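Local atomic coordinates of glutamine synthetase (Streptomyces coelicolor, PDB entry 4BAX), a protein that belongs to the glutamine synthetase family, joins a beta-Grasp domain to a catalytic domain, and is modelled as an assembly of ten chains. Residues M2-Y8 and S22-T28; C57-F63 and V77-D83; C65-I69 and N161-A165; D153-H158 and T207-V213. All coordinates share one frame; numbering follows the deposited sequence.

The first two interactions belong to one sheet of the beta-Grasp domain: interaction 1 is a beta hairpin, and interaction 2 a second hairpin beside it. Glu7 O and Val77 N, 2.6 Å apart in a probable hydrogen bond, join them, and Tyr8 packs on Cys79. Interaction 3 continues from strand 56-66 and rests that domain on helix 152-164 of the catalytic domain. An earlier turn of the same helix packs in interaction 4, whose centre lies about 14 Å from that of interaction 3; a probable hydrogen bond between Asn161 ND2 and Thr207 OG1 (3.1 Å) joins the two. A bound sodium ion lies about 3 Å from the Asp153 side chain in interaction 4.

Interaction 1: residues M2-Y8 and S22-T28; sequences MTFKAEY and SKTKIIT
Glu7 OE1 is gripped from two directions of the fold: on its syn lone pair it receives the hydroxyl of Thr24, OG1 lying 2.7 Å away, and Arg70 adds a salt bridge. Glu7 OE2 receives Ser22 OG, also over 2.7 Å, on its anti lone pair. The chain leaves with CG anti to the backbone N (chi1 -168°) and then bends at chi2 (75°), which swings the carboxylate across to segment 22-28. A water donates to both Thr24 OG1, at 2.8 Å, and Glu7 OE2, and Arg70 also bonds to the threonine hydroxyl. The backbones form an antiparallel ladder, with pairs of bonds linking Phe4 to Ile27, Ala6 to Lys25 and Tyr8 to Lys23.

On the sheet face that carries Phe4, Ala6 and Tyr8, the contacts are mostly apolar. Ile27 CB sits over one face of the Phe4 ring, 4.2 Å from its centroid, in a CH-pi contact, and Ile27 CD1 reaches Ala6 CB. Lys25 lays its CD obliquely near the Tyr8 ring, whose hydroxyl bonds to Pro38 O. On the opposite face, Lys5 CG touches Ile26 CD1 at 3.6 Å, and the amine beyond makes a salt bridge to Glu160 of a neighbouring subunit. Thr24 also pairs with a strand of that subunit, so the sheet runs on across the interface. With two hydroxyls, a water and a guanidinium round it, the buried Glu7 carboxylate is probably stabilised as an anion and its rotation fixed.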
# COMPACT_ATOMS: atom_id res chain seq x y z
N MET A 2 18.01 -12.96 -47.55
CA MET A 2 17.48 -12.45 -46.29
C MET A 2 16.07 -12.82 -45.83
O MET A 2 15.19 -13.20 -46.61
CB MET A 2 17.54 -10.92 -46.32
CG MET A 2 16.61 -10.32 -47.36
SD MET A 2 15.57 -9.01 -46.67
CE MET A 2 16.81 -7.75 -46.42
N THR A 3 15.91 -12.68 -44.52
CA THR A 3 14.67 -12.95 -43.82
C THR A 3 14.22 -11.65 -43.18
O THR A 3 15.04 -10.92 -42.61
CB THR A 3 14.88 -14.03 -42.75
OG1 THR A 3 14.86 -15.31 -43.39
CG2 THR A 3 13.77 -14.00 -41.74
N PHE A 4 12.94 -11.34 -43.31
CA PHE A 4 12.38 -10.17 -42.68
C PHE A 4 10.96 -10.43 -42.19
O PHE A 4 10.30 -11.39 -42.63
CB PHE A 4 12.45 -8.95 -43.59
CG PHE A 4 11.54 -9.05 -44.77
CD1 PHE A 4 11.97 -9.71 -45.92
CD2 PHE A 4 10.29 -8.46 -44.76
CE1 PHE A 4 11.14 -9.79 -47.03
CE2 PHE A 4 9.46 -8.55 -45.86
CZ PHE A 4 9.89 -9.22 -47.00
N LYS A 5 10.51 -9.60 -41.26
CA LYS A 5 9.19 -9.74 -40.68
C LYS A 5 8.18 -8.86 -41.41
O LYS A 5 8.47 -7.69 -41.73
CB LYS A 5 9.24 -9.37 -39.21
CG LYS A 5 10.06 -10.36 -38.39
CD LYS A 5 10.00 -9.99 -36.92
CE LYS A 5 11.18 -9.17 -36.48
NZ LYS A 5 12.17 -10.09 -35.89
N ALA A 6 7.02 -9.43 -41.69
CA ALA A 6 5.91 -8.70 -42.30
C ALA A 6 4.67 -8.79 -41.41
O ALA A 6 4.19 -9.88 -41.09
CB ALA A 6 5.60 -9.26 -43.68
N GLU A 7 4.16 -7.63 -41.00
CA GLU A 7 2.96 -7.60 -40.16
C GLU A 7 1.72 -7.39 -41.01
O GLU A 7 1.49 -6.29 -41.54
CB GLU A 7 3.06 -6.50 -39.11
CG GLU A 7 2.00 -6.58 -38.00
CD GLU A 7 2.24 -7.68 -36.97
OE1 GLU A 7 3.28 -8.38 -37.03
OE2 GLU A 7 1.37 -7.89 -36.10
N TYR A 8 0.91 -8.44 -41.11
CA TYR A 8 -0.29 -8.40 -41.93
C TYR A 8 -1.43 -7.87 -41.08
O TYR A 8 -1.75 -8.43 -40.03
CB TYR A 8 -0.65 -9.78 -42.46
CG TYR A 8 0.10 -10.18 -43.71
CD1 TYR A 8 1.49 -10.07 -43.79
CD2 TYR A 8 -0.57 -10.70 -44.81
CE1 TYR A 8 2.18 -10.47 -44.93
CE2 TYR A 8 0.13 -11.09 -45.97
CZ TYR A 8 1.50 -10.98 -46.02
OH TYR A 8 2.18 -11.37 -47.17
N SER A 22 -4.15 -8.37 -36.59
CA SER A 22 -2.82 -8.52 -37.13
C SER A 22 -2.12 -9.79 -36.69
O SER A 22 -2.41 -10.35 -35.61
CB SER A 22 -1.97 -7.28 -36.81
OG SER A 22 -1.23 -7.47 -35.62
N LYS A 23 -1.29 -10.31 -37.60
CA LYS A 23 -0.30 -11.33 -37.29
C LYS A 23 0.99 -11.18 -38.12
O LYS A 23 1.02 -10.50 -39.16
CB LYS A 23 -0.88 -12.74 -37.41
CG LYS A 23 -1.73 -12.99 -38.59
CD LYS A 23 -2.16 -14.44 -38.61
CE LYS A 23 -3.09 -14.68 -39.79
NZ LYS A 23 -2.84 -16.00 -40.43
N THR A 24 2.02 -11.86 -37.65
CA THR A 24 3.36 -11.78 -38.21
C THR A 24 3.70 -12.94 -39.11
O THR A 24 3.50 -14.11 -38.75
CB THR A 24 4.43 -11.75 -37.09
OG1 THR A 24 4.08 -10.78 -36.09
CG2 THR A 24 5.82 -11.48 -37.67
N LYS A 25 4.24 -12.59 -40.27
CA LYS A 25 4.71 -13.58 -41.22
C LYS A 25 6.23 -13.41 -41.37
O LYS A 25 6.73 -12.27 -41.51
CB LYS A 25 4.02 -13.36 -42.57
CG LYS A 25 4.28 -14.41 -43.64
CD LYS A 25 3.25 -14.22 -44.76
CE LYS A 25 3.26 -15.37 -45.77
NZ LYS A 25 2.20 -16.39 -45.43
N ILE A 26 6.95 -14.52 -41.34
CA ILE A 26 8.39 -14.47 -41.53
C ILE A 26 8.70 -14.82 -42.96
O ILE A 26 8.38 -15.92 -43.40
CB ILE A 26 9.11 -15.45 -40.60
CG1 ILE A 26 8.70 -15.19 -39.14
CG2 ILE A 26 10.61 -15.35 -40.81
CD1 ILE A 26 9.14 -13.82 -38.60
N ILE A 27 9.33 -13.90 -43.68
CA ILE A 27 9.52 -14.11 -45.10
C ILE A 27 11.00 -14.22 -45.42
O ILE A 27 11.80 -13.39 -44.98
CB ILE A 27 8.91 -12.94 -45.89
CG1 ILE A 27 7.40 -12.91 -45.65
CG2 ILE A 27 9.28 -13.02 -47.38
CD1 ILE A 27 6.68 -11.88 -46.45
N THR A 28 11.37 -15.23 -46.20
CA THR A 28 12.76 -15.39 -46.60
C THR A 28 12.80 -15.33 -48.11
O THR A 28 12.77 -16.34 -48.80
CB THR A 28 13.34 -16.74 -46.13
OG1 THR A 28 13.07 -16.94 -44.74
CG2 THR A 28 14.85 -16.78 -46.35
O HOH W 1 2.05 -10.37 -34.26

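Interaction 2: residues C57-F63 and V77-D83; sequences CVLKPVF and VLCEVLD
Leu59 and Cys79 meet near the middle of this antiparallel beta hairpin, where Leu59 CB lies 3.9 Å from Cys79 SG. The same sulfur also comes near the ring of Pro61, and Pro61 CB touches Val77 CG1 at 3.6 Å, the two side chains running alongside one another. Toward the other end of the ladder Val58 CB faces Leu82 CB, and Cys57 CB meets Val81 CG1. Phe42 of strand 40-43 and Trp10 of strand 3-11 both pack on Leu59 and Val81.

Regular paired bonds join Val58 to Leu82 and Lys60 to Glu80. Beyond Pro61 the register slips by one residue in a classic beta bulge, where Val62 and Phe63 both face Leu78. Leu78 O therefore accepts two N-H groups, from Val62 N at 2.8 Å, nearly straight at 172°, and from Phe63 N at a longer 3.3 Å; Leu78 N returns a bond to Phe63 O. The Val62 and Glu80 side chains cross at about a right angle, CG1 of the valine touching Glu80 CG.

At the polar edge Lys60 and Glu80 extend alongside each other, and Glu80 OE1 bonds to Asn92. The lysine's aliphatic part does the touching: Lys60 CD is 3.4 Å from Glu80 OE2, whereas Lys60 NZ stands 5.5 Å from that oxygen.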
# COMPACT_ATOMS: atom_id res chain seq x y z
N CYS A 57 -10.76 -17.23 -44.68
CA CYS A 57 -10.62 -15.95 -45.34
C CYS A 57 -9.24 -15.80 -45.96
O CYS A 57 -8.30 -16.52 -45.61
CB CYS A 57 -10.89 -14.83 -44.34
SG CYS A 57 -12.55 -14.87 -43.62
N VAL A 58 -9.17 -14.91 -46.94
CA VAL A 58 -7.94 -14.69 -47.68
C VAL A 58 -7.50 -13.23 -47.43
O VAL A 58 -8.31 -12.28 -47.48
CB VAL A 58 -8.16 -14.93 -49.19
CG1 VAL A 58 -6.99 -14.40 -49.99
CG2 VAL A 58 -8.38 -16.43 -49.45
N LEU A 59 -6.20 -13.06 -47.17
CA LEU A 59 -5.58 -11.76 -46.99
C LEU A 59 -4.87 -11.35 -48.26
O LEU A 59 -4.00 -12.10 -48.76
CB LEU A 59 -4.60 -11.83 -45.83
CG LEU A 59 -5.31 -11.98 -44.48
CD1 LEU A 59 -4.35 -12.19 -43.30
CD2 LEU A 59 -6.26 -10.79 -44.23
N LYS A 60 -5.27 -10.22 -48.82
CA LYS A 60 -4.63 -9.72 -50.01
C LYS A 60 -4.02 -8.34 -49.73
O LYS A 60 -4.76 -7.40 -49.46
CB LYS A 60 -5.65 -9.62 -51.14
CG LYS A 60 -5.07 -9.21 -52.46
CD LYS A 60 -6.22 -8.95 -53.41
CE LYS A 60 -5.74 -8.48 -54.77
NZ LYS A 60 -4.82 -9.54 -55.30
N PRO A 61 -2.68 -8.23 -49.81
CA PRO A 61 -1.95 -6.97 -49.56
C PRO A 61 -2.44 -5.86 -50.49
O PRO A 61 -2.64 -6.10 -51.68
CB PRO A 61 -0.50 -7.33 -49.90
CG PRO A 61 -0.41 -8.82 -49.74
CD PRO A 61 -1.78 -9.40 -49.92
N VAL A 62 -2.70 -4.67 -49.95
CA VAL A 62 -3.10 -3.54 -50.79
C VAL A 62 -2.17 -2.35 -50.55
O VAL A 62 -2.10 -1.42 -51.36
CB VAL A 62 -4.59 -3.14 -50.56
CG1 VAL A 62 -5.49 -4.32 -50.86
CG2 VAL A 62 -4.81 -2.64 -49.14
N PHE A 63 -1.50 -2.37 -49.40
CA PHE A 63 -0.61 -1.29 -49.02
C PHE A 63 0.46 -1.84 -48.10
O PHE A 63 0.16 -2.72 -47.28
CB PHE A 63 -1.39 -0.17 -48.34
CG PHE A 63 -0.51 0.94 -47.80
CD1 PHE A 63 -0.18 2.01 -48.62
CD2 PHE A 63 -0.05 0.93 -46.49
CE1 PHE A 63 0.63 3.05 -48.15
CE2 PHE A 63 0.75 1.97 -46.01
CZ PHE A 63 1.09 3.03 -46.84
N VAL A 77 1.98 -4.81 -43.57
CA VAL A 77 1.22 -5.11 -44.77
C VAL A 77 -0.27 -5.01 -44.50
O VAL A 77 -0.85 -5.90 -43.86
CB VAL A 77 1.55 -6.52 -45.31
CG1 VAL A 77 1.10 -6.64 -46.74
CG2 VAL A 77 3.02 -6.81 -45.23
N LEU A 78 -0.89 -3.94 -44.99
CA LEU A 78 -2.34 -3.81 -44.88
C LEU A 78 -3.03 -4.60 -45.99
O LEU A 78 -2.71 -4.43 -47.15
CB LEU A 78 -2.74 -2.33 -44.96
CG LEU A 78 -4.24 -2.03 -44.86
CD1 LEU A 78 -4.80 -2.37 -43.48
CD2 LEU A 78 -4.51 -0.59 -45.24
N CYS A 79 -4.03 -5.41 -45.62
CA CYS A 79 -4.70 -6.33 -46.57
C CYS A 79 -6.18 -6.07 -46.67
O CYS A 79 -6.78 -5.44 -45.79
CB CYS A 79 -4.50 -7.80 -46.16
SG CYS A 79 -2.80 -8.38 -46.00
N GLU A 80 -6.77 -6.54 -47.75
CA GLU A 80 -8.22 -6.58 -47.82
C GLU A 80 -8.59 -8.04 -47.67
O GLU A 80 -7.76 -8.93 -47.94
CB GLU A 80 -8.76 -5.97 -49.12
CG GLU A 80 -8.41 -6.78 -50.37
CD GLU A 80 -8.99 -6.16 -51.64
OE1 GLU A 80 -9.75 -5.17 -51.51
OE2 GLU A 80 -8.69 -6.66 -52.76
N VAL A 81 -9.84 -8.29 -47.29
CA VAL A 81 -10.27 -9.64 -46.97
C VAL A 81 -11.10 -10.18 -48.12
O VAL A 81 -12.04 -9.53 -48.60
CB VAL A 81 -11.06 -9.69 -45.64
CG1 VAL A 81 -11.45 -11.12 -45.28
CG2 VAL A 81 -10.22 -9.08 -44.52
N LEU A 82 -10.76 -11.39 -48.55
CA LEU A 82 -11.45 -12.01 -49.67
C LEU A 82 -12.01 -13.34 -49.26
O LEU A 82 -11.49 -14.00 -48.35
CB LEU A 82 -10.49 -12.23 -50.83
CG LEU A 82 -9.69 -11.01 -51.27
CD1 LEU A 82 -8.86 -11.41 -52.47
CD2 LEU A 82 -10.58 -9.79 -51.56
N ASP A 83 -13.05 -13.76 -49.99
CA ASP A 83 -13.59 -15.10 -49.87
C ASP A 83 -12.59 -16.01 -50.56
O ASP A 83 -11.70 -15.52 -51.26
CB ASP A 83 -14.95 -15.17 -50.58
CG ASP A 83 -16.12 -14.68 -49.69
OD1 ASP A 83 -16.10 -14.90 -48.46
OD2 ASP A 83 -17.09 -14.09 -50.24

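Interaction 3: residues C65-I69 and N161-A165; sequences CPDPI and NCLKA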
# COMPACT_ATOMS: atom_id res chain seq x y z
N CYS A 65 4.37 -0.63 -45.85
CA CYS A 65 5.25 0.43 -45.42
C CYS A 65 6.23 -0.17 -44.42
O CYS A 65 6.00 -1.28 -43.92
CB CYS A 65 4.45 1.56 -44.79
SG CYS A 65 3.53 1.03 -43.38
N PRO A 66 7.29 0.59 -44.06
CA PRO A 66 8.20 0.08 -43.03
C PRO A 66 7.53 -0.06 -41.67
O PRO A 66 6.65 0.72 -41.34
CB PRO A 66 9.27 1.17 -42.97
CG PRO A 66 9.21 1.86 -44.30
CD PRO A 66 7.75 1.86 -44.64
N ASP A 67 7.96 -1.08 -40.91
CA ASP A 67 7.55 -1.26 -39.52
C ASP A 67 8.48 -0.42 -38.66
O ASP A 67 9.63 -0.78 -38.46
CB ASP A 67 7.68 -2.75 -39.15
CG ASP A 67 7.06 -3.08 -37.79
OD1 ASP A 67 7.03 -2.18 -36.92
OD2 ASP A 67 6.62 -4.23 -37.59
N PRO A 68 7.96 0.70 -38.14
CA PRO A 68 8.69 1.70 -37.34
C PRO A 68 9.06 1.21 -35.93
O PRO A 68 10.03 1.70 -35.32
CB PRO A 68 7.69 2.86 -37.26
CG PRO A 68 6.35 2.20 -37.33
CD PRO A 68 6.53 1.04 -38.28
N ILE A 69 8.25 0.30 -35.41
CA ILE A 69 8.50 -0.29 -34.10
C ILE A 69 9.59 -1.36 -34.12
O ILE A 69 10.54 -1.34 -33.34
CB ILE A 69 7.21 -0.84 -33.49
CG1 ILE A 69 6.23 0.32 -33.31
CG2 ILE A 69 7.50 -1.51 -32.17
CD1 ILE A 69 4.88 -0.10 -32.87
N ASN A 161 6.58 7.46 -35.15
CA ASN A 161 6.33 6.16 -35.76
C ASN A 161 5.61 6.28 -37.11
O ASN A 161 5.97 5.58 -38.06
CB ASN A 161 5.55 5.27 -34.80
CG ASN A 161 6.45 4.60 -33.78
OD1 ASN A 161 7.66 4.52 -33.97
ND2 ASN A 161 5.86 4.11 -32.68
N CYS A 162 4.61 7.16 -37.20
CA CYS A 162 3.86 7.38 -38.44
C CYS A 162 4.79 7.94 -39.56
O CYS A 162 4.71 7.54 -40.74
CB CYS A 162 2.69 8.33 -38.20
SG CYS A 162 1.26 7.56 -37.29
N LEU A 163 5.65 8.88 -39.19
CA LEU A 163 6.59 9.49 -40.15
C LEU A 163 7.67 8.51 -40.64
O LEU A 163 7.97 8.47 -41.84
CB LEU A 163 7.23 10.75 -39.56
CG LEU A 163 6.20 11.86 -39.27
CD1 LEU A 163 6.77 13.06 -38.51
CD2 LEU A 163 5.58 12.35 -40.58
N LYS A 164 8.19 7.69 -39.73
CA LYS A 164 9.15 6.66 -40.09
C LYS A 164 8.50 5.66 -41.04
O LYS A 164 9.15 5.13 -41.94
CB LYS A 164 9.67 5.96 -38.84
CG LYS A 164 11.09 6.32 -38.48
CD LYS A 164 11.19 6.65 -37.00
CE LYS A 164 11.00 5.43 -36.12
NZ LYS A 164 12.16 5.29 -35.19
N ALA A 165 7.21 5.41 -40.83
CA ALA A 165 6.40 4.58 -41.73
C ALA A 165 6.09 5.28 -43.07
O ALA A 165 5.65 4.62 -44.02
CB ALA A 165 5.12 4.17 -41.04
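Pro68 packs its ring on Asn161, and no hydrogen bond joins the two segments. The first kind of contact sets proline and cysteine carbons against backbone carbonyls. Pro68 CB lies 3.3 Å from Asn161 O, an oxygen that also accepts the backbone N-H of Ala165 within its own segment. Ala165 O meets Cys65 CB at 3.4 Å and Pro66 CD at 3.5 Å, while Pro66 CG comes near Lys164 O.

Apolar contacts fill in between: Cys65 SG reaches Ala165 CB at 4.2 Å, Pro68 CG approaches that same methyl, and Pro68 CB meets Lys164 CB at 4.0 Å. The third kind involves the Asn161 side chain, which crosses that of Pro68 at about a right angle. Its OD1 lies 3.7 Å from Pro68 CB and its ND2 faces Ile69 CG1, while the polar partner of ND2 is Thr207. With CG beside its backbone N (chi1 -82°), the amide is carried to Pro68 and Ile69.

The contact thus lays the end of strand 56-66 and the loop after it on the last part of helix 152-164. Leu203 of helix 190-210 packs on both Pro68 and Cys162, and strand 75-82 contributes Leu76 against Cys65 and Pro68.

Interaction 4: residues D153-H158 and T207-V213; sequences DVVEAH and TAEDFEV
Val154 and Ala208 bring the backbones of two helices to a CA-CA distance of 5.9 Å, with His158 and Thr207 at 6.0 Å one turn further along the first; the second helix closes in a Schellman motif, where Glu212 has positive phi (60°). Val154 divides its branches: CG1 touches Ala208 CB at 3.8 Å, while CG2 meets both Phe211 CG and Val213 CG2. With its CG anti to the carbonyl carbon (chi1 -63°), Phe211 lays a ring face over the first helix, where Val154 CA stands 4.1 Å from the centroid in a CH-pi contact. Ala157 CB meets the same ring obliquely and touches Thr207 CG2 at 3.5 Å. Thr207 OG1 bonds to Leu203 O and also to Asn161 ND2.

Asp153 and Phe211 run past one another in opposing directions, Asp153 OD2 lying 3.5 Å from Phe211 CD2 and the carboxylate plane turned 68° from the ring. A sodium ion lies about 3 Å from the Asp153 side chain.

His158 NE2 bonds to Ala200 O, a further tie between helix 152-164 and helix 190-210. Phe119 of strand 110-121 packs on both Val154 and Val213, so helix and closing turn rest together on the catalytic-domain sheet.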
# COMPACT_ATOMS: atom_id res chain seq x y z
N ASP A 153 3.93 11.69 -24.15
CA ASP A 153 4.96 10.73 -24.50
C ASP A 153 4.42 9.70 -25.52
O ASP A 153 5.11 9.38 -26.49
CB ASP A 153 5.53 10.05 -23.24
CG ASP A 153 4.43 9.53 -22.31
OD1 ASP A 153 3.25 9.94 -22.47
OD2 ASP A 153 4.76 8.73 -21.41
N VAL A 154 3.17 9.24 -25.34
CA VAL A 154 2.54 8.33 -26.30
C VAL A 154 2.34 9.01 -27.65
O VAL A 154 2.65 8.45 -28.71
CB VAL A 154 1.14 7.82 -25.81
CG1 VAL A 154 0.65 6.69 -26.73
CG2 VAL A 154 1.17 7.30 -24.37
N VAL A 155 1.84 10.24 -27.60
CA VAL A 155 1.54 10.98 -28.81
C VAL A 155 2.79 11.21 -29.65
O VAL A 155 2.77 11.05 -30.89
CB VAL A 155 0.91 12.31 -28.45
CG1 VAL A 155 0.76 13.17 -29.70
CG2 VAL A 155 -0.43 12.07 -27.74
N GLU A 156 3.89 11.56 -28.99
CA GLU A 156 5.14 11.77 -29.69
C GLU A 156 5.70 10.51 -30.29
O GLU A 156 6.17 10.53 -31.43
CB GLU A 156 6.18 12.41 -28.78
CG GLU A 156 5.84 13.83 -28.36
CD GLU A 156 6.16 14.89 -29.44
OE1 GLU A 156 7.00 14.65 -30.35
OE2 GLU A 156 5.57 15.99 -29.35
N ALA A 157 5.59 9.39 -29.57
CA ALA A 157 6.09 8.12 -30.09
C ALA A 157 5.32 7.71 -31.35
O ALA A 157 5.91 7.27 -32.36
CB ALA A 157 6.00 7.05 -29.03
N HIS A 158 4.01 7.92 -31.31
CA HIS A 158 3.14 7.62 -32.44
C HIS A 158 3.40 8.51 -33.67
O HIS A 158 3.46 8.02 -34.81
CB HIS A 158 1.70 7.72 -32.00
CG HIS A 158 0.72 7.64 -33.13
ND1 HIS A 158 0.02 8.74 -33.58
CD2 HIS A 158 0.33 6.60 -33.89
CE1 HIS A 158 -0.78 8.37 -34.56
NE2 HIS A 158 -0.61 7.07 -34.77
N THR A 207 1.45 1.47 -30.46
CA THR A 207 2.43 2.30 -29.76
C THR A 207 2.04 2.47 -28.29
O THR A 207 2.91 2.37 -27.40
CB THR A 207 2.56 3.70 -30.43
OG1 THR A 207 2.99 3.52 -31.77
CG2 THR A 207 3.59 4.56 -29.72
N ALA A 208 0.75 2.65 -28.03
CA ALA A 208 0.23 2.88 -26.68
C ALA A 208 0.39 1.65 -25.77
O ALA A 208 0.46 1.78 -24.54
CB ALA A 208 -1.22 3.36 -26.73
N GLU A 209 0.49 0.47 -26.38
CA GLU A 209 0.71 -0.75 -25.61
C GLU A 209 1.98 -0.66 -24.78
O GLU A 209 2.01 -1.12 -23.64
CB GLU A 209 0.82 -1.96 -26.54
CG GLU A 209 -0.50 -2.39 -27.15
CD GLU A 209 -0.33 -3.50 -28.17
OE1 GLU A 209 0.73 -4.16 -28.17
OE2 GLU A 209 -1.25 -3.72 -28.98
N ASP A 210 3.02 -0.05 -25.34
CA ASP A 210 4.31 0.08 -24.65
C ASP A 210 4.26 1.00 -23.44
O ASP A 210 5.00 0.79 -22.46
CB ASP A 210 5.40 0.52 -25.64
CG ASP A 210 5.70 -0.53 -26.69
OD1 ASP A 210 5.55 -1.74 -26.38
OD2 ASP A 210 6.06 -0.17 -27.83
N PHE A 211 3.34 1.96 -23.48
CA PHE A 211 3.15 2.89 -22.39
C PHE A 211 2.06 2.44 -21.42
O PHE A 211 1.72 3.16 -20.49
CB PHE A 211 2.80 4.27 -22.94
CG PHE A 211 3.89 4.87 -23.78
CD1 PHE A 211 3.97 4.59 -25.15
CD2 PHE A 211 4.83 5.74 -23.22
CE1 PHE A 211 4.98 5.15 -25.94
CE2 PHE A 211 5.84 6.29 -24.01
CZ PHE A 211 5.91 6.00 -25.37
N GLU A 212 1.50 1.26 -21.66
CA GLU A 212 0.44 0.71 -20.81
C GLU A 212 -0.79 1.58 -20.74
O GLU A 212 -1.43 1.65 -19.69
CB GLU A 212 0.94 0.41 -19.40
CG GLU A 212 1.84 -0.77 -19.28
CD GLU A 212 2.43 -0.86 -17.89
OE1 GLU A 212 2.60 0.20 -17.21
OE2 GLU A 212 2.72 -2.00 -17.46
N VAL A 213 -1.15 2.24 -21.84
CA VAL A 213 -2.40 3.01 -21.88
C VAL A 213 -3.21 2.57 -23.07
O VAL A 213 -2.72 1.83 -23.93
CB VAL A 213 -2.17 4.56 -21.92
CG1 VAL A 213 -1.22 5.02 -20.81
CG2 VAL A 213 -1.67 5.00 -23.30